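Local coordinates for GGDEF family protein (Caulobacter vibrioides, PDB 3U2A) that belongs to the GGDEF family and carries a PAS-fold domain in which short helices pack beside an antiparallel sheet, at residues A61-V74 with S82-E94. Sequence-based numbering, arbitrary orientation. Where two conformers were deposited one is given.
Sequences ALALPQDRAQAEEV and SEVVARFRVRGGE
In this PAS-fold domain, the end of helix 56-62, the turn after it and the start of helix 68-75 are strapped to strand 83-86 and its extended continuation, with Asp67 and Arg89 as the polar centre. Arg89 grips the carboxylate side-on in a salt bridge: NH2 donates to Asp67 OD1 (2.9 Å), and NE makes an almost perfectly straight bond (179°) to Asp67 OD2. Both oxygens lie in the guanidinium plane, although the carboxylate is twisted 31° from it. Asp67 OD2 also takes the backbone N of Arg89 on its anti lone pair, at 2.8 Å, so three bonds fix the carboxylate's rotation, while Leu64 CD2 rests over one guanidinium face, toward its rim. Alongside, Ala63 and Val90 form a single backbone bridge, closed by Leu64 N to Arg89 O (3.0 Å) and Arg91 N to Leu62 O (2.9 Å). The Arg91 chain bends at chi2 and brings NE to Ala63 O, which it meets from above the carbonyl plane at 3.1 Å. Toward the strand, Gln70 OE1 accepts Arg87 N in the plane of its amide (3.0 Å). Phe88, its chi1 of 62° setting CG between backbone N and carbonyl carbon, turns one ring face to Ala71 CA, 3.9 Å from the centroid, and an edge to Val74 CG2. The ring also stacks on Trp98 and meets Phe59, so it sits among helix 68-75, helix 56-62 and strand 98-102, just past edge strand 83-86.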
ATOM      1  N   ALA A  61       7.729  -6.410  21.274  1.00 16.69           N
ATOM      2  CA  ALA A  61       8.346  -5.468  22.205  1.00 18.29           C
ATOM      3  C   ALA A  61       8.097  -4.009  21.818  1.00 17.35           C
ATOM      4  O   ALA A  61       8.066  -3.135  22.676  1.00 19.12           O
ATOM      5  CB  ALA A  61       9.847  -5.744  22.330  1.00 17.35           C
ATOM      6  N   LEU A  62       7.904  -3.755  20.530  1.00 15.83           N
ATOM      7  CA  LEU A  62       7.675  -2.406  20.045  1.00 17.11           C
ATOM      8  C   LEU A  62       6.221  -1.957  20.197  1.00 14.33           C
ATOM      9  O   LEU A  62       5.957  -0.764  20.303  1.00 16.24           O
ATOM     10  CB  LEU A  62       8.138  -2.264  18.585  1.00 17.52           C
ATOM     11  CG  LEU A  62       8.315  -0.816  18.083  1.00 21.16           C
ATOM     12  CD1 LEU A  62       9.440  -0.091  18.818  1.00 27.79           C
ATOM     13  CD2 LEU A  62       8.543  -0.779  16.588  1.00 21.37           C
ATOM     14  N   ALA A  63       5.282  -2.900  20.193  1.00 13.49           N
ATOM     15  CA  ALA A  63       3.878  -2.595  20.456  1.00 12.07           C
ATOM     16  C   ALA A  63       3.729  -1.949  21.839  1.00 13.51           C
ATOM     17  O   ALA A  63       4.474  -2.289  22.763  1.00 13.60           O
ATOM     18  CB  ALA A  63       3.036  -3.854  20.373  1.00 14.94           C
ATOM     19  N   LEU A  64       2.797  -1.007  21.978  1.00 13.39           N
ATOM     20  CA  LEU A  64       2.390  -0.576  23.317  1.00 14.61           C
ATOM     21  C   LEU A  64       1.942  -1.832  24.077  1.00 13.09           C
ATOM     22  O   LEU A  64       1.270  -2.689  23.504  1.00 13.48           O
ATOM     23  CB  LEU A  64       1.273   0.469  23.260  1.00 15.38           C
ATOM     24  CG  LEU A  64       1.614   1.917  23.611  1.00 26.92           C
ATOM     25  CD1 LEU A  64       2.934   2.392  22.993  1.00 26.87           C
ATOM     26  CD2 LEU A  64       0.460   2.846  23.246  1.00 23.28           C
ATOM     27  N   PRO A  65       2.367  -1.975  25.350  1.00 13.86           N
ATOM     28  CA  PRO A  65       2.066  -3.212  26.069  1.00 14.00           C
ATOM     29  C   PRO A  65       0.578  -3.574  26.050  1.00 14.57           C
ATOM     30  O   PRO A  65       0.248  -4.739  25.835  1.00 14.95           O
ATOM     31  CB  PRO A  65       2.557  -2.918  27.480  1.00 16.73           C
ATOM     32  CG  PRO A  65       3.705  -1.967  27.274  1.00 16.71           C
ATOM     33  CD  PRO A  65       3.253  -1.089  26.136  1.00 16.08           C
ATOM     34  N   GLN A  66      -0.307  -2.593  26.246  1.00 14.82           N
ATOM     35  CA  GLN A  66      -1.759  -2.848  26.258  1.00 15.34           C
ATOM     36  C   GLN A  66      -2.327  -3.282  24.900  1.00 16.57           C
ATOM     37  O   GLN A  66      -3.445  -3.814  24.827  1.00 16.26           O
ATOM     38  CB  GLN A  66      -2.548  -1.665  26.848  1.00 18.87           C
ATOM     39  CG  GLN A  66      -2.503  -0.366  26.033  1.00 18.48           C
ATOM     40  CD  GLN A  66      -1.375   0.576  26.462  1.00 22.80           C
ATOM     41  OE1 GLN A  66      -0.233   0.152  26.699  1.00 20.01           O
ATOM     42  NE2 GLN A  66      -1.696   1.874  26.556  1.00 22.21           N
ATOM     43  N   ASP A  67      -1.553  -3.048  23.836  1.00 16.58           N
ATOM     44  CA  ASP A  67      -1.955  -3.393  22.469  1.00 14.47           C
ATOM     45  C   ASP A  67      -1.346  -4.698  21.954  1.00 17.29           C
ATOM     46  O   ASP A  67      -1.492  -5.015  20.768  1.00 17.34           O
ATOM     47  CB  ASP A  67      -1.575  -2.260  21.507  1.00 15.51           C
ATOM     48  CG  ASP A  67      -2.477  -1.032  21.630  1.00 18.15           C
ATOM     49  OD1 ASP A  67      -3.223  -0.902  22.621  1.00 16.88           O
ATOM     50  OD2 ASP A  67      -2.430  -0.186  20.719  1.00 16.15           O
ATOM     51  N   ARG A  68      -0.690  -5.464  22.823  0.50 16.52           N
ATOM     52  CA  ARG A  68       0.024  -6.657  22.365  0.50 16.12           C
ATOM     53  C   ARG A  68      -0.854  -7.828  21.925  0.50 14.80           C
ATOM     54  O   ARG A  68      -0.418  -8.650  21.117  0.50 16.26           O
ATOM     55  CB  ARG A  68       1.103  -7.066  23.359  0.50 17.82           C
ATOM     56  CG  ARG A  68       2.188  -6.024  23.380  0.50 17.32           C
ATOM     57  CD  ARG A  68       3.292  -6.332  24.330  0.50 20.95           C
ATOM     58  NE  ARG A  68       4.405  -5.435  24.063  0.50 20.80           N
ATOM     59  CZ  ARG A  68       5.261  -5.026  24.979  0.50 21.99           C
ATOM     60  NH1 ARG A  68       5.132  -5.422  26.242  0.50 23.05           N
ATOM     61  NH2 ARG A  68       6.236  -4.216  24.634  0.50 22.35           N
ATOM     62  N   ALA A  69      -2.089  -7.887  22.420  1.00 13.58           N
ATOM     63  CA  ALA A  69      -3.071  -8.855  21.895  1.00 14.63           C
ATOM     64  C   ALA A  69      -3.389  -8.560  20.432  1.00 12.75           C
ATOM     65  O   ALA A  69      -3.419  -9.481  19.602  1.00 13.44           O
ATOM     66  CB  ALA A  69      -4.344  -8.852  22.715  1.00 19.76           C
ATOM     67  N   GLN A  70      -3.618  -7.282  20.120  1.00 13.84           N
ATOM     68  CA  GLN A  70      -3.852  -6.855  18.739  1.00 17.13           C
ATOM     69  C   GLN A  70      -2.636  -7.062  17.822  1.00 14.33           C
ATOM     70  O   GLN A  70      -2.792  -7.551  16.705  1.00 16.47           O
ATOM     71  CB  GLN A  70      -4.379  -5.416  18.675  1.00 18.07           C
ATOM     72  CG  GLN A  70      -5.915  -5.308  18.623  1.00 25.81           C
ATOM     73  CD  GLN A  70      -6.535  -5.976  17.382  1.00 33.68           C
ATOM     74  OE1 GLN A  70      -6.410  -5.485  16.248  1.00 29.27           O
ATOM     75  NE2 GLN A  70      -7.213  -7.100  17.601  1.00 32.39           N
ATOM     76  N   ALA A  71      -1.431  -6.728  18.302  1.00 12.54           N
ATOM     77  CA  ALA A  71      -0.174  -7.032  17.586  1.00 14.08           C
ATOM     78  C   ALA A  71      -0.039  -8.508  17.200  1.00 14.93           C
ATOM     79  O   ALA A  71       0.417  -8.842  16.096  1.00 12.63           O
ATOM     80  CB  ALA A  71       1.037  -6.597  18.418  1.00 11.91           C
ATOM     81  N   GLU A  72      -0.435  -9.387  18.124  1.00 12.43           N
ATOM     82  CA  GLU A  72      -0.317 -10.823  17.928  1.00 12.73           C
ATOM     83  C   GLU A  72      -1.179 -11.317  16.784  1.00 14.51           C
ATOM     84  O   GLU A  72      -0.855 -12.348  16.173  1.00 12.17           O
ATOM     85  CB  GLU A  72      -0.666 -11.580  19.213  1.00 12.94           C
ATOM     86  CG  GLU A  72      -0.005 -12.958  19.320  1.00 19.76           C
ATOM     87  CD  GLU A  72       1.526 -12.880  19.276  1.00 22.05           C
ATOM     88  OE1 GLU A  72       2.148 -13.781  18.684  1.00 23.69           O
ATOM     89  OE2 GLU A  72       2.114 -11.911  19.813  1.00 20.32           O
ATOM     90  N   GLU A  73      -2.269 -10.596  16.496  1.00 12.13           N
ATOM     91  CA  GLU A  73      -3.152 -10.946  15.378  1.00 15.32           C
ATOM     92  C   GLU A  73      -2.434 -10.909  14.022  1.00 14.84           C
ATOM     93  O   GLU A  73      -2.850 -11.596  13.086  1.00 14.58           O
ATOM     94  CB  GLU A  73      -4.410 -10.073  15.356  1.00 17.25           C
ATOM     95  CG  GLU A  73      -5.368 -10.301  16.537  1.00 16.90           C
ATOM     96  CD  GLU A  73      -5.856 -11.737  16.636  1.00 20.73           C
ATOM     97  OE1 GLU A  73      -6.335 -12.272  15.620  1.00 25.27           O
ATOM     98  OE2 GLU A  73      -5.756 -12.336  17.727  1.00 28.14           O
ATOM     99  N   VAL A  74      -1.363 -10.114  13.918  1.00 13.79           N
ATOM    100  CA  VAL A  74      -0.494 -10.150  12.741  1.00 13.17           C
ATOM    101  C   VAL A  74       0.306 -11.469  12.646  1.00 13.35           C
ATOM    102  O   VAL A  74       0.350 -12.097  11.577  1.00 14.52           O
ATOM    103  CB  VAL A  74       0.466  -8.924  12.669  1.00 10.62           C
ATOM    104  CG1 VAL A  74       1.344  -9.009  11.419  1.00 14.76           C
ATOM    105  CG2 VAL A  74      -0.318  -7.610  12.687  1.00 14.17           C
ATOM    106  N   SER A  82      -6.508 -16.980   4.720  1.00 15.01           N
ATOM    107  CA  SER A  82      -7.023 -16.289   5.906  1.00 14.95           C
ATOM    108  C   SER A  82      -6.609 -14.812   5.920  1.00 14.54           C
ATOM    109  O   SER A  82      -5.425 -14.490   5.792  1.00 17.03           O
ATOM    110  CB  SER A  82      -6.536 -16.961   7.196  1.00 14.96           C
ATOM    111  OG  SER A  82      -7.063 -18.274   7.321  1.00 15.52           O
ATOM    112  N   GLU A  83      -7.591 -13.924   6.063  1.00 14.36           N
ATOM    113  CA  GLU A  83      -7.313 -12.491   6.152  1.00 15.90           C
ATOM    114  C   GLU A  83      -6.566 -12.160   7.436  1.00 15.34           C
ATOM    115  O   GLU A  83      -6.801 -12.783   8.477  1.00 17.83           O
ATOM    116  CB  GLU A  83      -8.606 -11.694   6.099  1.00 20.82           C
ATOM    117  CG  GLU A  83      -9.110 -11.422   4.683  1.00 36.21           C
ATOM    118  CD  GLU A  83     -10.200 -10.349   4.642  1.00 47.66           C
ATOM    119  OE1 GLU A  83     -10.604  -9.841   5.717  1.00 48.90           O
ATOM    120  OE2 GLU A  83     -10.650 -10.013   3.525  1.00 53.86           O
ATOM    121  N   VAL A  84      -5.636 -11.212   7.331  1.00 13.39           N
ATOM    122  CA  VAL A  84      -4.981 -10.607   8.483  1.00 13.14           C
ATOM    123  C   VAL A  84      -5.496  -9.178   8.585  1.00 12.46           C
ATOM    124  O   VAL A  84      -5.359  -8.389   7.640  1.00 14.57           O
ATOM    125  CB  VAL A  84      -3.446 -10.604   8.324  1.00 14.97           C
ATOM    126  CG1 VAL A  84      -2.776  -9.858   9.478  1.00 17.04           C
ATOM    127  CG2 VAL A  84      -2.908 -12.026   8.234  1.00 15.10           C
ATOM    128  N   VAL A  85      -6.123  -8.855   9.716  1.00 13.72           N
ATOM    129  CA  VAL A  85      -6.580  -7.493  10.006  1.00 18.92           C
ATOM    130  C   VAL A  85      -6.238  -7.185  11.463  1.00 19.22           C
ATOM    131  O   VAL A  85      -6.658  -7.895  12.386  1.00 18.75           O
ATOM    132  CB  VAL A  85      -8.110  -7.289   9.753  1.00 21.21           C
ATOM    133  CG1 VAL A  85      -8.517  -5.840  10.038  1.00 25.95           C
ATOM    134  CG2 VAL A  85      -8.485  -7.650   8.328  1.00 22.70           C
ATOM    135  N   ALA A  86      -5.447  -6.144  11.670  1.00 16.37           N
ATOM    136  CA  ALA A  86      -5.062  -5.775  13.021  1.00 16.32           C
ATOM    137  C   ALA A  86      -4.826  -4.284  13.098  1.00 15.03           C
ATOM    138  O   ALA A  86      -4.468  -3.642  12.105  1.00 15.60           O
ATOM    139  CB  ALA A  86      -3.806  -6.541  13.456  1.00 17.22           C
ATOM    140  N   ARG A  87      -5.023  -3.728  14.286  1.00 13.67           N
ATOM    141  CA  ARG A  87      -4.689  -2.330  14.501  1.00 16.63           C
ATOM    142  C   ARG A  87      -4.109  -2.157  15.888  1.00 17.62           C
ATOM    143  O   ARG A  87      -4.669  -2.652  16.857  1.00 16.80           O
ATOM    144  CB  ARG A  87      -5.900  -1.413  14.279  1.00 22.59           C
ATOM    145  CG  ARG A  87      -7.153  -1.744  15.048  1.00 29.80           C
ATOM    146  CD  ARG A  87      -8.264  -0.743  14.708  1.00 39.88           C
ATOM    147  NE  ARG A  87      -7.916   0.622  15.102  1.00 44.12           N
ATOM    148  CZ  ARG A  87      -8.220   1.169  16.278  1.00 49.76           C
ATOM    149  NH1 ARG A  87      -8.889   0.471  17.189  1.00 55.49           N
ATOM    150  NH2 ARG A  87      -7.857   2.417  16.546  1.00 50.19           N
ATOM    151  N   PHE A  88      -2.973  -1.485  15.977  1.00 15.63           N
ATOM    152  CA  PHE A  88      -2.330  -1.279  17.274  1.00 14.51           C
ATOM    153  C   PHE A  88      -1.346  -0.131  17.207  1.00 16.85           C
ATOM    154  O   PHE A  88      -0.963   0.310  16.113  1.00 16.00           O
ATOM    155  CB  PHE A  88      -1.633  -2.557  17.781  1.00 15.43           C
ATOM    156  CG  PHE A  88      -0.509  -3.058  16.895  1.00 14.71           C
ATOM    157  CD1 PHE A  88      -0.775  -3.913  15.819  1.00 16.89           C
ATOM    158  CD2 PHE A  88       0.810  -2.721  17.167  1.00 18.31           C
ATOM    159  CE1 PHE A  88       0.257  -4.396  15.014  1.00 15.96           C
ATOM    160  CE2 PHE A  88       1.855  -3.198  16.355  1.00 18.69           C
ATOM    161  CZ  PHE A  88       1.568  -4.033  15.284  1.00 13.71           C
ATOM    162  N   ARG A  89      -0.943   0.351  18.381  1.00 17.93           N
ATOM    163  CA  ARG A  89       0.008   1.445  18.469  1.00 19.69           C
ATOM    164  C   ARG A  89       1.366   0.867  18.785  1.00 19.68           C
ATOM    165  O   ARG A  89       1.452  -0.166  19.442  1.00 17.57           O
ATOM    166  CB  ARG A  89      -0.393   2.414  19.571  1.00 19.20           C
ATOM    167  CG  ARG A  89      -1.715   3.103  19.336  1.00 25.16           C
ATOM    168  CD  ARG A  89      -2.282   3.674  20.626  1.00 26.51           C
ATOM    169  NE  ARG A  89      -2.768   2.632  21.529  1.00 22.36           N
ATOM    170  CZ  ARG A  89      -3.354   2.855  22.695  1.00 20.51           C
ATOM    171  NH1 ARG A  89      -3.542   4.095  23.122  1.00 26.91           N
ATOM    172  NH2 ARG A  89      -3.757   1.837  23.438  1.00 21.76           N
ATOM    173  N   VAL A  90       2.417   1.530  18.310  1.00 20.28           N
ATOM    174  CA  VAL A  90       3.783   1.195  18.714  1.00 21.57           C
ATOM    175  C   VAL A  90       4.333   2.334  19.558  1.00 20.01           C
ATOM    176  O   VAL A  90       3.723   3.407  19.620  1.00 20.68           O
ATOM    177  CB  VAL A  90       4.724   0.917  17.503  1.00 22.64           C
ATOM    178  CG1 VAL A  90       4.331  -0.388  16.811  1.00 22.25           C
ATOM    179  CG2 VAL A  90       4.716   2.097  16.519  1.00 23.88           C
ATOM    180  N   ARG A  91       5.474   2.102  20.210  1.00 23.16           N
ATOM    181  CA  ARG A  91       6.151   3.143  20.997  1.00 23.89           C
ATOM    182  C   ARG A  91       6.298   4.406  20.156  1.00 24.23           C
ATOM    183  O   ARG A  91       6.706   4.338  18.995  1.00 26.21           O
ATOM    184  CB  ARG A  91       7.535   2.674  21.471  1.00 27.57           C
ATOM    185  CG  ARG A  91       7.620   1.237  22.014  1.00 36.02           C
ATOM    186  CD  ARG A  91       6.723   0.981  23.222  1.00 35.79           C
ATOM    187  NE  ARG A  91       6.802  -0.408  23.684  1.00 32.28           N
ATOM    188  CZ  ARG A  91       7.276  -0.788  24.866  1.00 41.89           C
ATOM    189  NH1 ARG A  91       7.710   0.112  25.741  1.00 48.60           N
ATOM    190  NH2 ARG A  91       7.310  -2.070  25.186  1.00 44.39           N
ATOM    191  N   GLY A  92       5.948   5.552  20.734  1.00 24.29           N
ATOM    192  CA  GLY A  92       5.868   6.803  19.980  1.00 28.93           C
ATOM    193  C   GLY A  92       4.418   7.241  19.877  1.00 34.36           C
ATOM    194  O   GLY A  92       4.117   8.438  19.843  1.00 37.77           O
ATOM    195  N   GLY A  93       3.518   6.261  19.815  1.00 33.23           N
ATOM    196  CA  GLY A  93       2.085   6.509  19.930  1.00 33.32           C
ATOM    197  C   GLY A  93       1.203   6.318  18.705  1.00 30.58           C
ATOM    198  O   GLY A  93      -0.023   6.288  18.848  1.00 36.56           O
ATOM    199  N   GLU A  94       1.775   6.189  17.508  1.00 29.98           N
ATOM    200  CA  GLU A  94       0.905   6.155  16.314  1.00 30.61           C
ATOM    201  C   GLU A  94       0.250   4.801  16.009  1.00 29.42           C
ATOM    202  O   GLU A  94       0.895   3.761  16.089  1.00 33.04           O
ATOM    203  CB  GLU A  94       1.568   6.766  15.076  1.00 37.92           C
ATOM    204  CG  GLU A  94       2.900   6.171  14.649  1.00 43.18           C
ATOM    205  CD  GLU A  94       3.621   7.054  13.626  1.00 50.76           C
ATOM    206  OE1 GLU A  94       3.078   7.263  12.513  1.00 51.10           O
ATOM    207  OE2 GLU A  94       4.735   7.537  13.937  1.00 50.75           O
TER
HETATM  208  O   HOH W   1      -4.330   2.538  26.459  1.00 29.17           O
HETATM  209  O   HOH W   2      -7.828  -8.596  14.673  1.00 35.19           O